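Local coordinates for hypothetical protein Ta0852 (Thermoplasma acidophilum, PDB 1YB2) that is a putative S-adenosyl-L-methionine-dependent methyltransferase that may modify adenine in RNA, possibly in tRNA, at residues N192-I197 against S227-L232; A207-P212 against T263-K268; D113-G118 against D181-D186; T139-D144 against S169-F174. One frame throughout, in Å; residues are numbered along the deposited sequence.

Interaction 1: N192-I197 against S227-L232; sequences NHVQKI and SGMHHL
The selenomethionine M229 sends its selenomethyl CE across to the first turn of helix 194-199 and lays it against V194. CE is 3.3 Å from the carbonyl O of V194, a short van der Waals touch, and 3.8 Å from V194 CB. The M229 chain runs out nearly straight past CG and then bends at its last torsion (chi3 -106°), which turns the methyl aside to meet V194 at a slant rather than end-on. The two methyls of V194 divide the work: CG1 lies beside M229 CE at 3.9 Å, while CG2 rests against S227 CB at 3.8 Å. V194 CB itself is 3.7 Å from S227 CB, so the branched carbon of the valine faces the serine and the selenomethionine together. S227 gives its hydroxyl to the carbonyl of L224, and its CB makes the closest approach to V194. On the solvent-exposed flank, Q195, bent at chi2 (132°), brings NE2 to 3.5 Å from S227 CA, a contact without a hydrogen bond. I197, one turn beyond V194, adds a looser touch, its CG2 4.3 Å from M229 CE. No hydrogen bond joins the two segments; H193 occupies the N-cap position just before the helix, and its carbonyl O accepts from I197 N. M229 also packs on A207 and F209 of strand 205-211, and I197 on F209. A short helix lying over the sheet within the beta-alpha-beta crossover from strand 180-185 to strand 205-211 is characteristic of the Rossmann-like fold of class I methyltransferases.

Interaction 2: A207-P212 against T263-K268; sequences ATFYLP and TFAIKK
A207 and A265, and likewise F209 and T263, form two hydrogen-bonded pairs of an antiparallel strand pairing; T208 and F264 between them are a non-hydrogen-bonded pair. A207 N reaches A265 O at 2.8 Å and A265 N returns to A207 O at 3.0 Å. F209 N meets T263 O at 2.8 Å, answered by T263 N to F209 O at 2.9 Å. Weaker CA-H...O contacts fill the intervals, F264 CA to A207 O and T208 CA to T263 O, each 3.4 Å. Side-chain contact divides between the two faces of the sheet. On one, T208 and F264 lie alongside each other: T208 OG1 is 3.3 Å from F264 CD2, and T208 CG2 is 3.7 Å from F264 CE2. With CG2 anti to the backbone N and OG1 beside that N (chi1 -61°), T208 turns both branches to the ring. On the other face, the F209 ring turns its edge to T263 O and to the methyl of A265, while F209 CB rests near T263 CB. T263 OG1 finds its polar partner in T234 OG1 on strand 229-242. The N-to-C directions of 207-211 and 263-267 differ by 156°. At this pairing the sheet changes from parallel to antiparallel: strand 205-211 bonds to strand 180-185 on its other side, strand 258-267 to strand 229-242, and helix 214-223 packs over L211 and T263.

Interaction 3: D113-G118 against D181-D186; sequences DILEVG and DAVIAD
Strands 113-117 and 180-185 are parallel neighbours at the heart of a class I methyltransferase sheet, and G118 begins the glycine-rich turn that follows the first of them. The backbone bonds pass alternately from strand to strand: L115 N gives to A182 O (3.0 Å), I184 N to L115 O (2.9 Å), V117 N to I184 O, and D186 N to V117 O at 2.8 Å and 176°. At the opposite end D113 and D181 hold each other twice. D181 OD2 accepts D113 N (2.7 Å, 174°) through its anti lone pair, the one away from OD1, and D181 N returns to D113 O. D181 CG lies beside its own N (chi1 -67°), which brings OD2 there. D181 OD1 is in a salt bridge with K202 and D113 OD1 is hydrogen-bonded to T137 OG1, which probably eases the closeness of the carboxylates. In the family, the cofactor lies across the C-terminal ends of the parallel strands, consistent with the predicted S-adenosyl-L-methionine contact of D186 and with G118 lying against E142. One face carries I114 CG2 over I184 CD1 (4.0 Å), packed under helix 123-132. On the other, L115 CB touches V183 CG2 at 4.2 Å.

Interaction 4: T139-D144 against S169-F174; sequences TVVERD and SDIADF
D170 faces R143 with one carboxylate oxygen while the other, OD2, accepts from A172 N at 2.8 Å. This bond to the backbone two residues on makes an Asx turn, and it limits how far the carboxylate can rotate. OD1 stands over the middle of one face of the R143 guanidinium, 3.4 Å from CZ. With NH2 at 3.5 Å the pair is a salt bridge of charges alone, as no N-H is aimed at the oxygen; the two flat groups are turned 38° apart. R143 comes alongside D170 by bending at chi3 (69°). The backbones add one weak bond, S169 N to E142 O (3.2 Å). E142 turns away from the other segment: its OE2 receives D144 N at 2.9 Å, and OE1 accepts from V119 N. E142, at the end of strand 137-141, is where Rossmann-like methyltransferases usually keep the acid that binds the cofactor ribose; D170, in the loop after strand 164-167, is placed as the residue near the adenine. Both are predicted to bind S-adenosyl-L-methionine. Deeper in, the packing is apolar. V141 sets CG2 squarely over the face of the F174 ring, a CH-pi contact 3.6 Å from the centroid and 3° from the normal. Its other methyl, CG1, anti to the backbone N, points instead at S169 O (3.5 Å) and I171. T139 CG2 reaches the far end of the same ring, 4.1 Å from F174 CZ. Y180 packs on both T139 and F174, and the carbonyl O of F174 accepts from K196 NZ.

Interactions 2 and 3 lie in the sheet interior and live on regular backbone bonds, antiparallel and parallel respectively; T208 bonds to V183 and A185, so both share one sheet. Interaction 4 continues it the other way, with T139 bonded to I114 and E116, but there regular pairing gives way to a loop, a charge pair and a ring contact. Interaction 1, without cross-segment hydrogen bonds, lays a helix on the sheet, I197 meeting V183 of interaction 3, and K196 and H193 reaching the loop of interaction 4. All four are largely buried; exposed Q195 borders interaction 1, and R143 and D170 are partly exposed in interaction 4. The predicted cofactor residues fall in interactions 3 and 4.

Interaction 1: N192-I197 against S227-L232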
loop_
_atom_site.group_PDB
_atom_site.type_symbol
_atom_site.label_atom_id
_atom_site.label_comp_id
_atom_site.label_asym_id
_atom_site.label_seq_id
_atom_site.Cartn_x
_atom_site.Cartn_y
_atom_site.Cartn_z
ATOM N N ASN A 192 -15.399 -18.572 -10.745
ATOM C CA ASN A 192 -16.483 -19.463 -10.326
ATOM C C ASN A 192 -17.235 -18.950 -9.113
ATOM O O ASN A 192 -18.223 -19.570 -8.687
ATOM C CB ASN A 192 -15.947 -20.869 -10.040
ATOM C CG ASN A 192 -15.613 -21.637 -11.305
ATOM O OD1 ASN A 192 -16.315 -21.540 -12.315
ATOM N ND2 ASN A 192 -14.534 -22.398 -11.259
ATOM N N HIS A 193 -16.776 -17.821 -8.560
ATOM C CA HIS A 193 -17.328 -17.290 -7.304
ATOM C C HIS A 193 -17.654 -15.803 -7.329
ATOM O O HIS A 193 -17.921 -15.204 -6.291
ATOM C CB HIS A 193 -16.371 -17.613 -6.152
ATOM C CG HIS A 193 -15.975 -19.056 -6.115
ATOM N ND1 HIS A 193 -16.876 -20.065 -5.842
ATOM C CD2 HIS A 193 -14.790 -19.663 -6.353
ATOM C CE1 HIS A 193 -16.258 -21.230 -5.902
ATOM N NE2 HIS A 193 -14.993 -21.013 -6.209
ATOM N N VAL A 194 -17.660 -15.215 -8.523
ATOM C CA VAL A 194 -17.921 -13.794 -8.646
ATOM C C VAL A 194 -19.339 -13.405 -8.217
ATOM O O VAL A 194 -19.497 -12.411 -7.533
ATOM C CB VAL A 194 -17.504 -13.207 -10.034
ATOM C CG1 VAL A 194 -16.001 -12.996 -10.066
ATOM C CG2 VAL A 194 -17.941 -14.116 -11.189
ATOM N N GLN A 195 -20.353 -14.200 -8.553
ATOM C CA GLN A 195 -21.711 -13.842 -8.144
ATOM C C GLN A 195 -21.877 -13.924 -6.618
ATOM O O GLN A 195 -22.438 -13.017 -6.003
ATOM C CB GLN A 195 -22.760 -14.670 -8.881
ATOM C CG GLN A 195 -23.998 -13.844 -9.203
ATOM C CD GLN A 195 -24.469 -13.980 -10.643
ATOM O OE1 GLN A 195 -25.661 -14.203 -10.896
ATOM N NE2 GLN A 195 -23.542 -13.850 -11.595
ATOM N N LYS A 196 -21.356 -15.000 -6.029
ATOM C CA LYS A 196 -21.264 -15.131 -4.583
ATOM C C LYS A 196 -20.555 -13.947 -3.893
ATOM O O LYS A 196 -21.098 -13.351 -2.950
ATOM C CB LYS A 196 -20.570 -16.443 -4.216
ATOM C CG LYS A 196 -20.355 -16.642 -2.710
ATOM C CD LYS A 196 -21.681 -16.654 -1.979
ATOM C CE LYS A 196 -21.602 -17.522 -0.741
ATOM N NZ LYS A 196 -22.779 -17.302 0.151
ATOM N N ILE A 197 -19.343 -13.640 -4.346
ATOM C CA ILE A 197 -18.544 -12.520 -3.811
ATOM C C ILE A 197 -19.297 -11.201 -3.978
ATOM O O ILE A 197 -19.420 -10.413 -3.019
ATOM C CB ILE A 197 -17.111 -12.456 -4.463
ATOM C CG1 ILE A 197 -16.248 -13.656 -4.009
ATOM C CG2 ILE A 197 -16.368 -11.144 -4.075
ATOM C CD1 ILE A 197 -14.941 -13.825 -4.829
ATOM N N SER A 227 -21.650 -10.767 -13.045
ATOM C CA SER A 227 -21.777 -10.833 -11.592
ATOM C C SER A 227 -22.307 -9.549 -10.947
ATOM O O SER A 227 -22.513 -9.542 -9.745
ATOM C CB SER A 227 -20.436 -11.200 -10.936
ATOM O OG SER A 227 -19.518 -10.119 -11.040
ATOM N N GLY A 228 -22.514 -8.481 -11.713
ATOM C CA GLY A 228 -22.878 -7.196 -11.105
ATOM C C GLY A 228 -21.687 -6.382 -10.608
ATOM O O GLY A 228 -21.833 -5.472 -9.801
HETATM N N MSE A 229 -20.503 -6.733 -11.096
HETATM C CA MSE A 229 -19.280 -5.986 -10.847
HETATM C C MSE A 229 -18.824 -5.335 -12.131
HETATM O O MSE A 229 -19.082 -5.838 -13.212
HETATM C CB MSE A 229 -18.183 -6.904 -10.298
HETATM C CG MSE A 229 -18.384 -7.281 -8.828
HETATM SE SE MSE A 229 -16.738 -8.111 -8.128
HETATM C CE MSE A 229 -17.340 -9.939 -8.050
ATOM N N HIS A 230 -18.168 -4.190 -12.005
ATOM C CA HIS A 230 -17.661 -3.464 -13.165
ATOM C C HIS A 230 -16.129 -3.439 -13.092
ATOM O O HIS A 230 -15.576 -2.962 -12.112
ATOM C CB HIS A 230 -18.235 -2.049 -13.166
ATOM C CG HIS A 230 -17.886 -1.266 -14.384
ATOM N ND1 HIS A 230 -18.641 -1.316 -15.537
ATOM C CD2 HIS A 230 -16.846 -0.441 -14.645
ATOM C CE1 HIS A 230 -18.083 -0.543 -16.453
ATOM N NE2 HIS A 230 -16.994 0.000 -15.936
ATOM N N HIS A 231 -15.464 -3.983 -14.115
ATOM C CA HIS A 231 -13.995 -3.985 -14.220
ATOM C C HIS A 231 -13.445 -2.561 -14.296
ATOM O O HIS A 231 -13.920 -1.750 -15.098
ATOM C CB HIS A 231 -13.562 -4.806 -15.441
ATOM C CG HIS A 231 -12.081 -4.843 -15.681
ATOM N ND1 HIS A 231 -11.167 -5.203 -14.711
ATOM C CD2 HIS A 231 -11.363 -4.645 -16.814
ATOM C CE1 HIS A 231 -9.950 -5.188 -15.226
ATOM N NE2 HIS A 231 -10.041 -4.846 -16.500
ATOM N N LEU A 232 -12.464 -2.266 -13.447
ATOM C CA LEU A 232 -11.829 -0.951 -13.399
ATOM C C LEU A 232 -10.524 -1.047 -14.161
ATOM O O LEU A 232 -10.326 -0.350 -15.144
ATOM C CB LEU A 232 -11.571 -0.508 -11.951
ATOM C CG LEU A 232 -12.802 -0.187 -11.081
ATOM C CD1 LEU A 232 -12.397 0.152 -9.639
ATOM C CD2 LEU A 232 -13.603 0.948 -11.671
#

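Interaction 2: A207-P212 against T263-K268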
loop_
_atom_site.group_PDB
_atom_site.type_symbol
_atom_site.label_atom_id
_atom_site.label_comp_id
_atom_site.label_asym_id
_atom_site.label_seq_id
_atom_site.Cartn_x
_atom_site.Cartn_y
_atom_site.Cartn_z
ATOM N N ALA A 207 -13.420 -4.819 -5.141
ATOM C CA ALA A 207 -12.842 -6.142 -4.949
ATOM C C ALA A 207 -11.513 -6.186 -5.665
ATOM O O ALA A 207 -11.380 -5.682 -6.799
ATOM C CB ALA A 207 -13.770 -7.235 -5.501
ATOM N N THR A 208 -10.530 -6.777 -5.007
ATOM C CA THR A 208 -9.191 -6.916 -5.581
ATOM C C THR A 208 -8.920 -8.403 -5.741
ATOM O O THR A 208 -9.041 -9.149 -4.761
ATOM C CB THR A 208 -8.109 -6.284 -4.660
ATOM O OG1 THR A 208 -8.376 -4.883 -4.507
ATOM C CG2 THR A 208 -6.736 -6.438 -5.262
ATOM N N PHE A 209 -8.557 -8.826 -6.956
ATOM C CA PHE A 209 -8.298 -10.236 -7.245
ATOM C C PHE A 209 -6.838 -10.411 -7.616
ATOM O O PHE A 209 -6.366 -9.707 -8.501
ATOM C CB PHE A 209 -9.135 -10.725 -8.441
ATOM C CG PHE A 209 -10.614 -10.664 -8.225
ATOM C CD1 PHE A 209 -11.331 -9.509 -8.536
ATOM C CD2 PHE A 209 -11.292 -11.769 -7.724
ATOM C CE1 PHE A 209 -12.717 -9.452 -8.341
ATOM C CE2 PHE A 209 -12.678 -11.722 -7.523
ATOM C CZ PHE A 209 -13.382 -10.548 -7.819
ATOM N N TYR A 210 -6.146 -11.347 -6.963
ATOM C CA TYR A 210 -4.739 -11.654 -7.265
ATOM C C TYR A 210 -4.691 -12.969 -8.021
ATOM O O TYR A 210 -5.243 -13.956 -7.541
ATOM C CB TYR A 210 -3.914 -11.791 -5.976
ATOM C CG TYR A 210 -3.554 -10.482 -5.352
ATOM C CD1 TYR A 210 -4.448 -9.820 -4.496
ATOM C CD2 TYR A 210 -2.313 -9.881 -5.606
ATOM C CE1 TYR A 210 -4.118 -8.586 -3.901
ATOM C CE2 TYR A 210 -1.976 -8.631 -5.008
ATOM C CZ TYR A 210 -2.888 -8.004 -4.165
ATOM O OH TYR A 210 -2.581 -6.789 -3.587
ATOM N N LEU A 211 -4.086 -12.960 -9.218
ATOM C CA LEU A 211 -3.939 -14.149 -10.059
ATOM C C LEU A 211 -2.455 -14.324 -10.439
ATOM O O LEU A 211 -1.719 -13.341 -10.518
ATOM C CB LEU A 211 -4.805 -14.056 -11.329
ATOM C CG LEU A 211 -6.320 -14.322 -11.288
ATOM C CD1 LEU A 211 -6.630 -15.682 -10.678
ATOM C CD2 LEU A 211 -7.098 -13.194 -10.569
ATOM N N PRO A 212 -1.999 -15.576 -10.619
ATOM C CA PRO A 212 -0.573 -15.758 -10.875
ATOM C C PRO A 212 -0.172 -15.622 -12.348
ATOM O O PRO A 212 1.007 -15.480 -12.638
ATOM C CB PRO A 212 -0.319 -17.192 -10.393
ATOM C CG PRO A 212 -1.571 -17.905 -10.729
ATOM C CD PRO A 212 -2.701 -16.870 -10.543
ATOM N N THR A 263 -6.437 -7.577 -10.481
ATOM C CA THR A 263 -7.667 -7.045 -11.085
ATOM C C THR A 263 -8.482 -6.298 -10.021
ATOM O O THR A 263 -8.708 -6.812 -8.920
ATOM C CB THR A 263 -8.520 -8.188 -11.691
ATOM O OG1 THR A 263 -7.821 -8.761 -12.795
ATOM C CG2 THR A 263 -9.920 -7.696 -12.161
ATOM N N PHE A 264 -8.893 -5.076 -10.343
ATOM C CA PHE A 264 -9.805 -4.303 -9.495
ATOM C C PHE A 264 -11.172 -4.185 -10.159
ATOM O O PHE A 264 -11.261 -3.918 -11.356
ATOM C CB PHE A 264 -9.264 -2.887 -9.262
ATOM C CG PHE A 264 -7.920 -2.852 -8.603
ATOM C CD1 PHE A 264 -6.759 -2.693 -9.365
ATOM C CD2 PHE A 264 -7.808 -2.999 -7.216
ATOM C CE1 PHE A 264 -5.491 -2.663 -8.756
ATOM C CE2 PHE A 264 -6.542 -2.970 -6.588
ATOM C CZ PHE A 264 -5.389 -2.798 -7.359
ATOM N N ALA A 265 -12.228 -4.344 -9.369
ATOM C CA ALA A 265 -13.602 -4.247 -9.862
ATOM C C ALA A 265 -14.465 -3.537 -8.819
ATOM O O ALA A 265 -14.222 -3.663 -7.604
ATOM C CB ALA A 265 -14.153 -5.649 -10.163
ATOM N N ILE A 266 -15.448 -2.777 -9.285
ATOM C CA ILE A 266 -16.416 -2.118 -8.387
ATOM C C ILE A 266 -17.800 -2.785 -8.435
ATOM O O ILE A 266 -18.308 -3.076 -9.512
ATOM C CB ILE A 266 -16.496 -0.573 -8.680
ATOM C CG1 ILE A 266 -17.383 0.173 -7.674
ATOM C CG2 ILE A 266 -16.879 -0.281 -10.169
ATOM C CD1 ILE A 266 -17.187 1.695 -7.726
ATOM N N LYS A 267 -18.393 -3.040 -7.260
ATOM C CA LYS A 267 -19.766 -3.553 -7.153
ATOM C C LYS A 267 -20.804 -2.506 -7.586
ATOM O O LYS A 267 -20.850 -1.385 -7.051
ATOM C CB LYS A 267 -20.061 -4.003 -5.704
ATOM C CG LYS A 267 -21.519 -4.466 -5.446
ATOM C CD LYS A 267 -21.800 -5.831 -6.077
ATOM C CE LYS A 267 -23.306 -6.183 -6.013
ATOM N NZ LYS A 267 -23.768 -6.335 -4.585
ATOM N N LYS A 268 -21.665 -2.890 -8.526
ATOM C CA LYS A 268 -22.764 -2.019 -8.948
ATOM C C LYS A 268 -23.960 -2.189 -8.034
ATOM O O LYS A 268 -24.192 -3.283 -7.531
ATOM C CB LYS A 268 -23.136 -2.310 -10.396
ATOM C CG LYS A 268 -21.973 -2.045 -11.343
ATOM C CD LYS A 268 -22.333 -2.316 -12.815
ATOM C CE LYS A 268 -22.644 -3.774 -13.035
ATOM N NZ LYS A 268 -22.871 -4.047 -14.478
#

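Interaction 3: D113-G118 against D181-D186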
loop_
_atom_site.group_PDB
_atom_site.type_symbol
_atom_site.label_atom_id
_atom_site.label_comp_id
_atom_site.label_asym_id
_atom_site.label_seq_id
_atom_site.Cartn_x
_atom_site.Cartn_y
_atom_site.Cartn_z
ATOM N N ASP A 113 -15.089 -2.940 7.216
ATOM C CA ASP A 113 -15.277 -4.383 7.351
ATOM C C ASP A 113 -14.797 -5.064 6.067
ATOM O O ASP A 113 -15.419 -4.947 5.008
ATOM C CB ASP A 113 -16.727 -4.728 7.653
ATOM C CG ASP A 113 -17.198 -4.149 8.983
ATOM O OD1 ASP A 113 -16.443 -4.200 9.987
ATOM O OD2 ASP A 113 -18.331 -3.640 9.030
ATOM N N ILE A 114 -13.693 -5.785 6.190
ATOM C CA ILE A 114 -12.991 -6.360 5.052
ATOM C C ILE A 114 -13.152 -7.868 5.024
ATOM O O ILE A 114 -13.078 -8.544 6.067
ATOM C CB ILE A 114 -11.488 -5.949 5.086
ATOM C CG1 ILE A 114 -11.396 -4.408 5.013
ATOM C CG2 ILE A 114 -10.677 -6.658 3.960
ATOM C CD1 ILE A 114 -9.984 -3.864 5.068
ATOM N N LEU A 115 -13.390 -8.387 3.827
ATOM C CA LEU A 115 -13.467 -9.819 3.593
ATOM C C LEU A 115 -12.215 -10.242 2.826
ATOM O O LEU A 115 -11.904 -9.673 1.778
ATOM C CB LEU A 115 -14.729 -10.169 2.776
ATOM C CG LEU A 115 -14.885 -11.656 2.420
ATOM C CD1 LEU A 115 -15.065 -12.469 3.698
ATOM C CD2 LEU A 115 -16.072 -11.871 1.487
ATOM N N GLU A 116 -11.490 -11.222 3.361
ATOM C CA GLU A 116 -10.337 -11.778 2.684
ATOM C C GLU A 116 -10.598 -13.255 2.371
ATOM O O GLU A 116 -10.765 -14.077 3.280
ATOM C CB GLU A 116 -9.089 -11.590 3.563
ATOM C CG GLU A 116 -7.813 -12.131 2.995
ATOM C CD GLU A 116 -6.607 -11.897 3.917
ATOM O OE1 GLU A 116 -6.798 -11.653 5.133
ATOM O OE2 GLU A 116 -5.458 -11.980 3.424
ATOM N N VAL A 117 -10.627 -13.576 1.080
ATOM C CA VAL A 117 -10.886 -14.919 0.583
ATOM C C VAL A 117 -9.552 -15.514 0.119
ATOM O O VAL A 117 -8.976 -15.076 -0.888
ATOM C CB VAL A 117 -11.940 -14.898 -0.553
ATOM C CG1 VAL A 117 -12.299 -16.294 -0.990
ATOM C CG2 VAL A 117 -13.202 -14.138 -0.096
ATOM N N GLY A 118 -9.052 -16.480 0.885
ATOM C CA GLY A 118 -7.713 -17.033 0.676
ATOM C C GLY A 118 -6.722 -16.254 1.512
ATOM O O GLY A 118 -6.547 -15.052 1.323
ATOM N N ASP A 181 -16.947 -3.813 3.114
ATOM C CA ASP A 181 -16.501 -2.557 2.519
ATOM C C ASP A 181 -15.448 -2.778 1.444
ATOM O O ASP A 181 -15.175 -1.872 0.662
ATOM C CB ASP A 181 -15.927 -1.630 3.596
ATOM C CG ASP A 181 -16.978 -1.149 4.571
ATOM O OD1 ASP A 181 -17.961 -0.545 4.117
ATOM O OD2 ASP A 181 -16.816 -1.365 5.790
ATOM N N ALA A 182 -14.842 -3.973 1.433
ATOM C CA ALA A 182 -13.769 -4.335 0.500
ATOM C C ALA A 182 -13.625 -5.840 0.528
ATOM O O ALA A 182 -13.852 -6.480 1.563
ATOM C CB ALA A 182 -12.430 -3.687 0.898
ATOM N N VAL A 183 -13.260 -6.393 -0.619
ATOM C CA VAL A 183 -12.960 -7.811 -0.739
ATOM C C VAL A 183 -11.584 -7.946 -1.349
ATOM O O VAL A 183 -11.240 -7.268 -2.333
ATOM C CB VAL A 183 -13.962 -8.586 -1.608
ATOM C CG1 VAL A 183 -13.514 -10.045 -1.771
ATOM C CG2 VAL A 183 -15.378 -8.510 -0.998
ATOM N N ILE A 184 -10.781 -8.803 -0.725
ATOM C CA ILE A 184 -9.466 -9.122 -1.234
ATOM C C ILE A 184 -9.421 -10.629 -1.438
ATOM O O ILE A 184 -9.599 -11.403 -0.480
ATOM C CB ILE A 184 -8.363 -8.608 -0.273
ATOM C CG1 ILE A 184 -8.339 -7.070 -0.321
ATOM C CG2 ILE A 184 -7.001 -9.195 -0.690
ATOM C CD1 ILE A 184 -8.029 -6.396 0.976
ATOM N N ALA A 185 -9.211 -11.043 -2.691
ATOM C CA ALA A 185 -9.306 -12.453 -3.078
ATOM C C ALA A 185 -8.024 -13.013 -3.694
ATOM O O ALA A 185 -7.497 -12.475 -4.675
ATOM C CB ALA A 185 -10.480 -12.655 -4.026
ATOM N N ASP A 186 -7.548 -14.114 -3.116
ATOM C CA ASP A 186 -6.374 -14.814 -3.597
ATOM C C ASP A 186 -6.736 -16.290 -3.579
ATOM O O ASP A 186 -6.343 -17.033 -2.684
ATOM C CB ASP A 186 -5.177 -14.498 -2.692
ATOM C CG ASP A 186 -3.865 -15.120 -3.182
ATOM O OD1 ASP A 186 -3.764 -15.588 -4.346
ATOM O OD2 ASP A 186 -2.924 -15.140 -2.365
HETATM O O HOH W 1 -18.496 -0.474 7.769
HETATM O O HOH W 2 -7.089 -12.803 -0.030
#

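Interaction 4: T139-D144 against S169-F174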
loop_
_atom_site.group_PDB
_atom_site.type_symbol
_atom_site.label_atom_id
_atom_site.label_comp_id
_atom_site.label_asym_id
_atom_site.label_seq_id
_atom_site.Cartn_x
_atom_site.Cartn_y
_atom_site.Cartn_z
ATOM N N THR A 139 -12.542 -10.459 8.139
ATOM C CA THR A 139 -13.096 -11.795 8.018
ATOM C C THR A 139 -12.313 -12.597 6.994
ATOM O O THR A 139 -12.196 -12.210 5.827
ATOM C CB THR A 139 -14.608 -11.742 7.671
ATOM O OG1 THR A 139 -15.281 -10.958 8.673
ATOM C CG2 THR A 139 -15.238 -13.178 7.635
ATOM N N VAL A 140 -11.775 -13.723 7.434
ATOM C CA VAL A 140 -10.918 -14.551 6.587
ATOM C C VAL A 140 -11.638 -15.857 6.294
ATOM O O VAL A 140 -12.043 -16.580 7.217
ATOM C CB VAL A 140 -9.559 -14.833 7.277
ATOM C CG1 VAL A 140 -8.695 -15.756 6.429
ATOM C CG2 VAL A 140 -8.825 -13.523 7.561
ATOM N N VAL A 141 -11.833 -16.129 5.007
ATOM C CA VAL A 141 -12.434 -17.371 4.528
ATOM C C VAL A 141 -11.315 -18.165 3.871
ATOM O O VAL A 141 -10.724 -17.703 2.880
ATOM C CB VAL A 141 -13.561 -17.102 3.477
ATOM C CG1 VAL A 141 -14.212 -18.419 2.994
ATOM C CG2 VAL A 141 -14.613 -16.158 4.030
ATOM N N GLU A 142 -10.995 -19.326 4.438
ATOM C CA GLU A 142 -9.887 -20.164 3.957
ATOM C C GLU A 142 -10.270 -21.646 3.956
ATOM O O GLU A 142 -10.636 -22.196 4.991
ATOM C CB GLU A 142 -8.618 -19.929 4.796
ATOM C CG GLU A 142 -7.446 -20.893 4.540
ATOM C CD GLU A 142 -6.973 -20.933 3.077
ATOM O OE1 GLU A 142 -6.834 -19.867 2.452
ATOM O OE2 GLU A 142 -6.723 -22.045 2.556
ATOM N N ARG A 143 -10.151 -22.291 2.796
ATOM C CA ARG A 143 -10.544 -23.705 2.637
ATOM C C ARG A 143 -9.589 -24.701 3.313
ATOM O O ARG A 143 -10.005 -25.792 3.714
ATOM C CB ARG A 143 -10.704 -24.051 1.150
ATOM C CG ARG A 143 -9.388 -23.995 0.352
ATOM C CD ARG A 143 -9.609 -24.204 -1.128
ATOM N NE ARG A 143 -10.313 -23.074 -1.735
ATOM C CZ ARG A 143 -10.622 -22.979 -3.028
ATOM N NH1 ARG A 143 -10.281 -23.951 -3.875
ATOM N NH2 ARG A 143 -11.274 -21.910 -3.474
ATOM N N ASP A 144 -8.317 -24.339 3.425
ATOM C CA ASP A 144 -7.302 -25.224 3.998
ATOM C C ASP A 144 -7.119 -24.984 5.500
ATOM O O ASP A 144 -6.667 -23.912 5.916
ATOM C CB ASP A 144 -5.977 -25.061 3.251
ATOM C CG ASP A 144 -4.982 -26.150 3.582
ATOM O OD1 ASP A 144 -4.279 -26.045 4.613
ATOM O OD2 ASP A 144 -4.900 -27.122 2.800
ATOM N N SER A 169 -13.754 -22.767 5.237
ATOM C CA SER A 169 -14.696 -23.253 4.250
ATOM C C SER A 169 -14.279 -22.748 2.884
ATOM O O SER A 169 -13.449 -21.830 2.776
ATOM C CB SER A 169 -16.121 -22.765 4.564
ATOM O OG SER A 169 -16.221 -21.359 4.423
ATOM N N ASP A 170 -14.839 -23.362 1.845
ATOM C CA ASP A 170 -14.751 -22.831 0.496
ATOM C C ASP A 170 -15.701 -21.653 0.427
ATOM O O ASP A 170 -16.787 -21.683 1.032
ATOM C CB ASP A 170 -15.171 -23.890 -0.533
ATOM C CG ASP A 170 -14.857 -23.471 -1.966
ATOM O OD1 ASP A 170 -13.856 -23.998 -2.517
ATOM O OD2 ASP A 170 -15.595 -22.615 -2.534
ATOM N N ILE A 171 -15.296 -20.626 -0.318
ATOM C CA ILE A 171 -16.119 -19.435 -0.517
ATOM C C ILE A 171 -17.527 -19.766 -1.045
ATOM O O ILE A 171 -18.498 -19.093 -0.690
ATOM C CB ILE A 171 -15.385 -18.340 -1.381
ATOM C CG1 ILE A 171 -16.192 -17.039 -1.439
ATOM C CG2 ILE A 171 -15.073 -18.840 -2.784
ATOM C CD1 ILE A 171 -16.319 -16.332 -0.093
ATOM N N ALA A 172 -17.636 -20.815 -1.857
ATOM C CA ALA A 172 -18.943 -21.255 -2.380
ATOM C C ALA A 172 -19.940 -21.565 -1.258
ATOM O O ALA A 172 -21.124 -21.218 -1.347
ATOM C CB ALA A 172 -18.773 -22.474 -3.287
ATOM N N ASP A 173 -19.439 -22.208 -0.204
ATOM C CA ASP A 173 -20.256 -22.628 0.934
ATOM C C ASP A 173 -20.380 -21.551 2.002
ATOM O O ASP A 173 -21.235 -21.649 2.878
ATOM C CB ASP A 173 -19.676 -23.898 1.550
ATOM C CG ASP A 173 -19.490 -24.999 0.527
ATOM O OD1 ASP A 173 -20.420 -25.216 -0.286
ATOM O OD2 ASP A 173 -18.417 -25.641 0.537
ATOM N N PHE A 174 -19.531 -20.527 1.922
ATOM C CA PHE A 174 -19.478 -19.503 2.953
ATOM C C PHE A 174 -20.766 -18.709 3.001
ATOM O O PHE A 174 -21.239 -18.218 1.992
ATOM C CB PHE A 174 -18.274 -18.562 2.737
ATOM C CG PHE A 174 -18.208 -17.425 3.717
ATOM C CD1 PHE A 174 -18.046 -17.670 5.082
ATOM C CD2 PHE A 174 -18.307 -16.106 3.278
ATOM C CE1 PHE A 174 -17.990 -16.617 5.988
ATOM C CE2 PHE A 174 -18.248 -15.049 4.173
ATOM C CZ PHE A 174 -18.086 -15.301 5.530
#